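Local coordinates for protein SSD1 (Saccharomyces cerevisiae S288C, PDB 7AM1) that binds the untranslated regions of mRNAs to repress their translation, being a pseudonuclease of the RNase II/RNR family that has lost enzymatic activity, at residues K553-V556 with N557-A561; T695-Y698 with C699-K702; H715-L718 with C719-N723. All coordinates share one frame; numbering follows the deposited sequence.

How the contacts relate
Contact 1 comes first along the chain, on helix 544-568 in the RNB domain. Contacts 2 and 3 follow in that order, both on the long helix 689-725, with contact 2 nearer its start and contact 3 near its end. The centres of contacts 1 and 2 lie about 20 Å apart, and those of contacts 2 and 3, on opposite sides of the chain's centre, about 31 Å apart. Contacts 1 and 3 are about 36 Å apart between centres. None touches another; even contacts 1 and 2 stay about 14 Å apart at their nearest atoms. Helix 689-725 links the region beside strand 635-638 of the RNB domain to the C-terminal sheet bounded by strand 903-908.

Contact 1. Residues K553-V556 with N557-A561; sequences KRKV and NSTVA
The side-chain amide of Asn557 has the carbonyl oxygen of Lys553 over one face, with Lys553 O 3.3 Å from Asn557 CG. That oxygen is spoken for by the backbone: Asn557 N donates to Lys553 O at 2.8 Å in a nearly straight bond (171°). With CG beside its own N (chi1 -74°), the amide is laid back over the preceding turn, yet ND2 makes no bond to the carbonyl beneath it. Its polar atoms look outward instead, OD1 accepting from Phe660 N and ND2 bonding Tyr657 OH and Thr661 OG1, so the buried group is held against flipping. The guanidinium of Arg554 leaves the turn and forms salt bridges with Glu526 and Glu551. The two turns belong to helix 544-568 of the RNB domain, whose i to i+4 ladder continues with Ser558 N to Arg554 O (3.0 Å), Thr559 N to Lys555 O (2.9 Å) and Val560 N to Val556 O (3.0 Å). Val556 and Val560, one turn apart, both rest on Val451 of strand 446-456, seating the helix on the domain's sheet. Lys555 bends at its second torsion (65°), and its chain slants across Thr559, with Lys555 CE 3.8 Å from Thr559 OG1. The hydroxyl of Thr559 is hydrogen-bonded to Tyr453 OH on the same strand.

Contact 2. Residues T695-Y698 with C699-K702; sequences TSEY and CNFK
Two side-chain pairs within a single helix make this contact: a lysine chain lying over a tyrosine ring, Lys702 on Tyr698, and an amide bonded to a carboxylate, Asn700 to Glu697. They occupy the first half of the long helix 689-725, where it packs on strand 635-638 and helix 668-681. The side chains of Tyr698 and Lys702 leave the helix together, with their ends in the same direction. The tyrosine swings CG anti to its N (chi1 -173°), which leans the ring outward and toward the C-terminal side, against the chain of Lys702, while Lys702 folds at its second and third torsions to follow it. Lys702 CG then sits over one face in a CH-pi contact, 3.8 Å from the centroid of the Tyr698 ring and shifted toward the rim, and Lys702 CD comes 3.4 Å from Tyr698 OH. Beyond the ring both polar ends find backbone carbonyls, Tyr698 OH at Lys415 O and Lys702 NZ at Asn323 O. Underneath, Lys702 N to Tyr698 O (3.0 Å) and Asn700 N to Ser696 O (2.9 Å) are ordinary helical bonds. In the other pair Asn700 ND2 donates to Glu697 OE1 at 3.0 Å, almost straight (170°). The acceptor lies in the plane of the amide, but the donor meets the carboxylate from above its plane. The same OE1 is in a salt bridge with Arg635, and Asn700 OD1 accepts from Tyr636 N, so consecutive residues of strand 635-638 grip the acid and the amide. Asn700 therefore uses both ends of its amide, which fixes its rotation, and the carboxylate of Glu697, with OE1 shared by amide and arginine, would probably stay ionised.

Contact 3. Residues H715-L718 with C719-N723; sequences HLLL and CKTIN
Ile722 reaches back along the helix to Leu718. Its CB stands 3.5 Å from Leu718 O, the carbonyl that Ile722 N already bonds at 2.8 Å. CG1, placed beside the backbone N (chi1 -75°), closes to 3.3 Å from the same Leu718 O, and CD1 at the tip meets Leu718 CG at 3.8 Å, with Leu718 CD1 a little farther off. The branches slant across one another, and the isoleucine continues outward onto Leu904 and Phe753. On the turn before, Cys719 pairs with His715: its SG lies over one face of the imidazole, 3.8 Å from the centroid of the His715 ring and nearer the rim, with His715 CE1 its nearest ring atom. At 24° from the ring normal the sulfur is over the face, a sulfur-aromatic contact. The ring is anchored beyond the helix, NE2 being hydrogen-bonded to Gly186 O. Thr721 has a different task. Its OG1 donates to Leu717 O at 2.9 Å while Thr721 N donates to that oxygen too, the two arriving from opposite faces of the carbonyl plane, so the buried hydroxyl is satisfied inside its own helix. Lys720 crosses Leu717 at an angle, NZ 3.8 Å from Leu717 CD1, on its way to a salt bridge with Glu839 of helix 834-842. A threonine hydroxyl sharing the i-4 carbonyl with its own N-H is a classic intrahelical bond; here it accompanies the packing of the end of helix 689-725 between helix 834-842 and strand 903-908, part of a five-stranded antiparallel sheet consistent with the OB-type C-terminal domain of the RNase II family.

Contact 1. Residues K553-V556 with N557-A561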
loop_
_atom_site.group_PDB
_atom_site.type_symbol
_atom_site.label_atom_id
_atom_site.label_comp_id
_atom_site.label_asym_id
_atom_site.label_seq_id
_atom_site.Cartn_x
_atom_site.Cartn_y
_atom_site.Cartn_z
ATOM N N LYS A 553 15.783 -7.515 10.852
ATOM C CA LYS A 553 15.972 -7.579 9.405
ATOM C C LYS A 553 16.345 -6.218 8.830
ATOM O O LYS A 553 17.113 -6.140 7.862
ATOM C CB LYS A 553 14.706 -8.109 8.734
ATOM C CG LYS A 553 14.501 -9.608 8.894
ATOM C CD LYS A 553 13.141 -10.057 8.381
ATOM C CE LYS A 553 12.998 -11.569 8.451
ATOM N NZ LYS A 553 11.669 -12.031 7.957
ATOM N N ARG A 554 15.792 -5.136 9.388
ATOM C CA ARG A 554 16.152 -3.801 8.918
ATOM C C ARG A 554 17.625 -3.520 9.172
ATOM O O ARG A 554 18.314 -2.931 8.331
ATOM C CB ARG A 554 15.282 -2.747 9.602
ATOM C CG ARG A 554 13.847 -2.680 9.059
ATOM C CD ARG A 554 12.960 -1.789 9.909
ATOM N NE ARG A 554 11.639 -1.631 9.303
ATOM C CZ ARG A 554 10.696 -0.812 9.752
ATOM N NH1 ARG A 554 10.920 -0.061 10.823
ATOM N NH2 ARG A 554 9.529 -0.740 9.123
ATOM N N LYS A 555 18.130 -3.957 10.324
ATOM C CA LYS A 555 19.551 -3.819 10.604
ATOM C C LYS A 555 20.372 -4.669 9.642
ATOM O O LYS A 555 21.380 -4.206 9.093
ATOM C CB LYS A 555 19.833 -4.208 12.056
ATOM C CG LYS A 555 21.305 -4.128 12.456
ATOM C CD LYS A 555 21.823 -2.699 12.409
ATOM C CE LYS A 555 23.331 -2.661 12.463
ATOM N NZ LYS A 555 23.849 -1.277 12.632
ATOM N N VAL A 556 19.962 -5.922 9.429
ATOM C CA VAL A 556 20.684 -6.793 8.504
ATOM C C VAL A 556 20.739 -6.163 7.117
ATOM O O VAL A 556 21.805 -6.073 6.501
ATOM C CB VAL A 556 20.033 -8.187 8.463
ATOM C CG1 VAL A 556 20.633 -9.020 7.344
ATOM C CG2 VAL A 556 20.183 -8.888 9.813
ATOM N N ASN A 557 19.590 -5.717 6.606
ATOM C CA ASN A 557 19.565 -5.092 5.287
ATOM C C ASN A 557 20.467 -3.865 5.247
ATOM O O ASN A 557 21.121 -3.597 4.234
ATOM C CB ASN A 557 18.138 -4.695 4.911
ATOM C CG ASN A 557 17.273 -5.880 4.539
ATOM O OD1 ASN A 557 17.741 -6.851 3.944
ATOM N ND2 ASN A 557 15.992 -5.790 4.861
ATOM N N SER A 558 20.480 -3.087 6.332
ATOM C CA SER A 558 21.358 -1.926 6.414
ATOM C C SER A 558 22.820 -2.338 6.306
ATOM O O SER A 558 23.612 -1.690 5.609
ATOM C CB SER A 558 21.103 -1.192 7.731
ATOM O OG SER A 558 22.027 -0.139 7.920
ATOM N N THR A 559 23.196 -3.412 7.000
ATOM C CA THR A 559 24.577 -3.876 6.987
ATOM C C THR A 559 24.989 -4.334 5.598
ATOM O O THR A 559 26.094 -4.024 5.135
ATOM C CB THR A 559 24.745 -5.010 8.002
ATOM O OG1 THR A 559 24.541 -4.491 9.322
ATOM C CG2 THR A 559 26.129 -5.643 7.899
ATOM N N VAL A 560 24.115 -5.079 4.923
ATOM C CA VAL A 560 24.434 -5.579 3.594
ATOM C C VAL A 560 24.551 -4.426 2.605
ATOM O O VAL A 560 25.466 -4.402 1.772
ATOM C CB VAL A 560 23.380 -6.616 3.165
ATOM C CG1 VAL A 560 23.544 -6.992 1.701
ATOM C CG2 VAL A 560 23.491 -7.857 4.051
ATOM N N ALA A 561 23.647 -3.443 2.694
ATOM C CA ALA A 561 23.718 -2.280 1.812
ATOM C C ALA A 561 25.053 -1.558 1.960
ATOM O O ALA A 561 25.686 -1.188 0.964
ATOM C CB ALA A 561 22.565 -1.319 2.107
#

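Contact 2. Residues T695-Y698 with C699-K702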
loop_
_atom_site.group_PDB
_atom_site.type_symbol
_atom_site.label_atom_id
_atom_site.label_comp_id
_atom_site.label_asym_id
_atom_site.label_seq_id
_atom_site.Cartn_x
_atom_site.Cartn_y
_atom_site.Cartn_z
ATOM N N THR A 695 16.763 -3.631 -14.578
ATOM C CA THR A 695 16.326 -4.638 -13.619
ATOM C C THR A 695 15.696 -3.993 -12.393
ATOM O O THR A 695 14.643 -4.440 -11.926
ATOM C CB THR A 695 17.507 -5.525 -13.226
ATOM O OG1 THR A 695 17.921 -6.278 -14.373
ATOM C CG2 THR A 695 17.134 -6.487 -12.105
ATOM N N SER A 696 16.318 -2.937 -11.860
ATOM C CA SER A 696 15.793 -2.309 -10.652
ATOM C C SER A 696 14.441 -1.658 -10.908
ATOM O O SER A 696 13.528 -1.775 -10.084
ATOM C CB SER A 696 16.780 -1.272 -10.117
ATOM O OG SER A 696 16.893 -0.169 -11.000
ATOM N N GLU A 697 14.282 -0.977 -12.045
ATOM C CA GLU A 697 13.006 -0.317 -12.301
ATOM C C GLU A 697 11.891 -1.321 -12.560
ATOM O O GLU A 697 10.739 -1.062 -12.200
ATOM C CB GLU A 697 13.128 0.667 -13.462
ATOM C CG GLU A 697 13.959 1.894 -13.126
ATOM C CD GLU A 697 13.399 2.683 -11.943
ATOM O OE1 GLU A 697 12.283 2.364 -11.459
ATOM O OE2 GLU A 697 14.079 3.630 -11.498
ATOM N N TYR A 698 12.198 -2.454 -13.196
ATOM C CA TYR A 698 11.200 -3.510 -13.329
ATOM C C TYR A 698 10.812 -4.072 -11.963
ATOM O O TYR A 698 9.629 -4.329 -11.703
ATOM C CB TYR A 698 11.725 -4.621 -14.239
ATOM C CG TYR A 698 10.683 -5.669 -14.561
ATOM C CD1 TYR A 698 9.663 -5.405 -15.469
ATOM C CD2 TYR A 698 10.715 -6.918 -13.958
ATOM C CE1 TYR A 698 8.709 -6.354 -15.761
ATOM C CE2 TYR A 698 9.760 -7.875 -14.245
ATOM C CZ TYR A 698 8.765 -7.588 -15.151
ATOM O OH TYR A 698 7.813 -8.537 -15.445
ATOM N N CYS A 699 11.799 -4.290 -11.084
ATOM C CA CYS A 699 11.490 -4.733 -9.727
ATOM C C CYS A 699 10.568 -3.742 -9.030
ATOM O O CYS A 699 9.630 -4.140 -8.331
ATOM C CB CYS A 699 12.770 -4.914 -8.907
ATOM S SG CYS A 699 13.775 -6.363 -9.328
ATOM N N ASN A 700 10.828 -2.443 -9.197
ATOM C CA ASN A 700 9.950 -1.431 -8.624
ATOM C C ASN A 700 8.531 -1.597 -9.147
ATOM O O ASN A 700 7.559 -1.554 -8.387
ATOM C CB ASN A 700 10.467 -0.033 -8.966
ATOM C CG ASN A 700 11.675 0.363 -8.153
ATOM O OD1 ASN A 700 11.857 -0.091 -7.021
ATOM N ND2 ASN A 700 12.517 1.212 -8.732
ATOM N N PHE A 701 8.393 -1.773 -10.460
ATOM C CA PHE A 701 7.067 -1.886 -11.053
ATOM C C PHE A 701 6.308 -3.074 -10.479
ATOM O O PHE A 701 5.173 -2.934 -10.010
ATOM C CB PHE A 701 7.197 -1.996 -12.573
ATOM C CG PHE A 701 5.902 -2.261 -13.272
ATOM C CD1 PHE A 701 4.985 -1.244 -13.473
ATOM C CD2 PHE A 701 5.614 -3.525 -13.760
ATOM C CE1 PHE A 701 3.791 -1.488 -14.119
ATOM C CE2 PHE A 701 4.419 -3.771 -14.422
ATOM C CZ PHE A 701 3.511 -2.752 -14.598
ATOM N N LYS A 702 6.927 -4.254 -10.495
ATOM C CA LYS A 702 6.232 -5.451 -10.039
ATOM C C LYS A 702 5.997 -5.428 -8.531
ATOM O O LYS A 702 4.988 -5.961 -8.059
ATOM C CB LYS A 702 7.009 -6.697 -10.463
ATOM C CG LYS A 702 7.226 -6.773 -11.982
ATOM C CD LYS A 702 6.015 -7.282 -12.783
ATOM C CE LYS A 702 5.428 -8.579 -12.253
ATOM N NZ LYS A 702 4.767 -9.376 -13.328
#

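Contact 3. Residues H715-L718 with C719-N723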
loop_
_atom_site.group_PDB
_atom_site.type_symbol
_atom_site.label_atom_id
_atom_site.label_comp_id
_atom_site.label_asym_id
_atom_site.label_seq_id
_atom_site.Cartn_x
_atom_site.Cartn_y
_atom_site.Cartn_z
ATOM N N HIS A 715 -9.169 -4.958 0.710
ATOM C CA HIS A 715 -10.339 -4.100 0.590
ATOM C C HIS A 715 -11.556 -4.903 0.170
ATOM O O HIS A 715 -12.658 -4.702 0.692
ATOM C CB HIS A 715 -10.046 -2.991 -0.422
ATOM C CG HIS A 715 -11.216 -2.106 -0.716
ATOM N ND1 HIS A 715 -12.139 -2.400 -1.696
ATOM C CD2 HIS A 715 -11.606 -0.929 -0.172
ATOM C CE1 HIS A 715 -13.053 -1.446 -1.737
ATOM N NE2 HIS A 715 -12.752 -0.541 -0.823
ATOM N N LEU A 716 -11.363 -5.835 -0.760
ATOM C CA LEU A 716 -12.459 -6.662 -1.246
ATOM C C LEU A 716 -13.050 -7.494 -0.115
ATOM O O LEU A 716 -14.267 -7.493 0.102
ATOM C CB LEU A 716 -11.948 -7.545 -2.382
ATOM C CG LEU A 716 -12.896 -8.513 -3.078
ATOM C CD1 LEU A 716 -13.997 -7.736 -3.801
ATOM C CD2 LEU A 716 -12.116 -9.393 -4.048
ATOM N N LEU A 717 -12.199 -8.208 0.625
ATOM C CA LEU A 717 -12.688 -9.056 1.705
ATOM C C LEU A 717 -13.251 -8.235 2.855
ATOM O O LEU A 717 -14.202 -8.670 3.516
ATOM C CB LEU A 717 -11.563 -9.958 2.202
ATOM C CG LEU A 717 -11.920 -11.006 3.252
ATOM C CD1 LEU A 717 -13.103 -11.849 2.805
ATOM C CD2 LEU A 717 -10.703 -11.880 3.545
ATOM N N LEU A 718 -12.688 -7.050 3.104
ATOM C CA LEU A 718 -13.204 -6.188 4.162
ATOM C C LEU A 718 -14.605 -5.688 3.833
ATOM O O LEU A 718 -15.469 -5.617 4.715
ATOM C CB LEU A 718 -12.257 -5.009 4.380
ATOM C CG LEU A 718 -12.716 -4.012 5.443
ATOM C CD1 LEU A 718 -12.874 -4.693 6.790
ATOM C CD2 LEU A 718 -11.745 -2.850 5.532
ATOM N N CYS A 719 -14.845 -5.323 2.573
ATOM C CA CYS A 719 -16.176 -4.881 2.175
ATOM C C CYS A 719 -17.193 -6.001 2.350
ATOM O O CYS A 719 -18.310 -5.771 2.825
ATOM C CB CYS A 719 -16.154 -4.398 0.727
ATOM S SG CYS A 719 -15.361 -2.807 0.505
ATOM N N LYS A 720 -16.823 -7.221 1.963
ATOM C CA LYS A 720 -17.687 -8.374 2.184
ATOM C C LYS A 720 -17.966 -8.584 3.668
ATOM O O LYS A 720 -19.092 -8.927 4.054
ATOM C CB LYS A 720 -17.026 -9.606 1.575
ATOM C CG LYS A 720 -17.777 -10.903 1.750
ATOM C CD LYS A 720 -17.088 -11.988 0.934
ATOM C CE LYS A 720 -17.195 -13.356 1.580
ATOM N NZ LYS A 720 -15.902 -14.092 1.476
ATOM N N THR A 721 -16.949 -8.383 4.511
ATOM C CA THR A 721 -17.108 -8.566 5.950
ATOM C C THR A 721 -17.993 -7.473 6.540
ATOM O O THR A 721 -18.874 -7.751 7.365
ATOM C CB THR A 721 -15.732 -8.570 6.624
ATOM O OG1 THR A 721 -14.943 -9.666 6.136
ATOM C CG2 THR A 721 -15.871 -8.700 8.118
ATOM N N ILE A 722 -17.786 -6.229 6.111
ATOM C CA ILE A 722 -18.617 -5.131 6.590
ATOM C C ILE A 722 -20.082 -5.390 6.258
ATOM O O ILE A 722 -20.978 -5.102 7.062
ATOM C CB ILE A 722 -18.124 -3.800 5.994
ATOM C CG1 ILE A 722 -16.833 -3.360 6.686
ATOM C CG2 ILE A 722 -19.202 -2.736 6.117
ATOM C CD1 ILE A 722 -16.078 -2.260 5.960
ATOM N N ASN A 723 -20.356 -5.921 5.067
ATOM C CA ASN A 723 -21.742 -6.145 4.673
ATOM C C ASN A 723 -22.336 -7.375 5.348
ATOM O O ASN A 723 -23.551 -7.435 5.573
ATOM C CB ASN A 723 -21.850 -6.284 3.157
ATOM C CG ASN A 723 -21.736 -4.952 2.445
ATOM O OD1 ASN A 723 -21.855 -3.891 3.061
ATOM N ND2 ASN A 723 -21.527 -4.999 1.137
#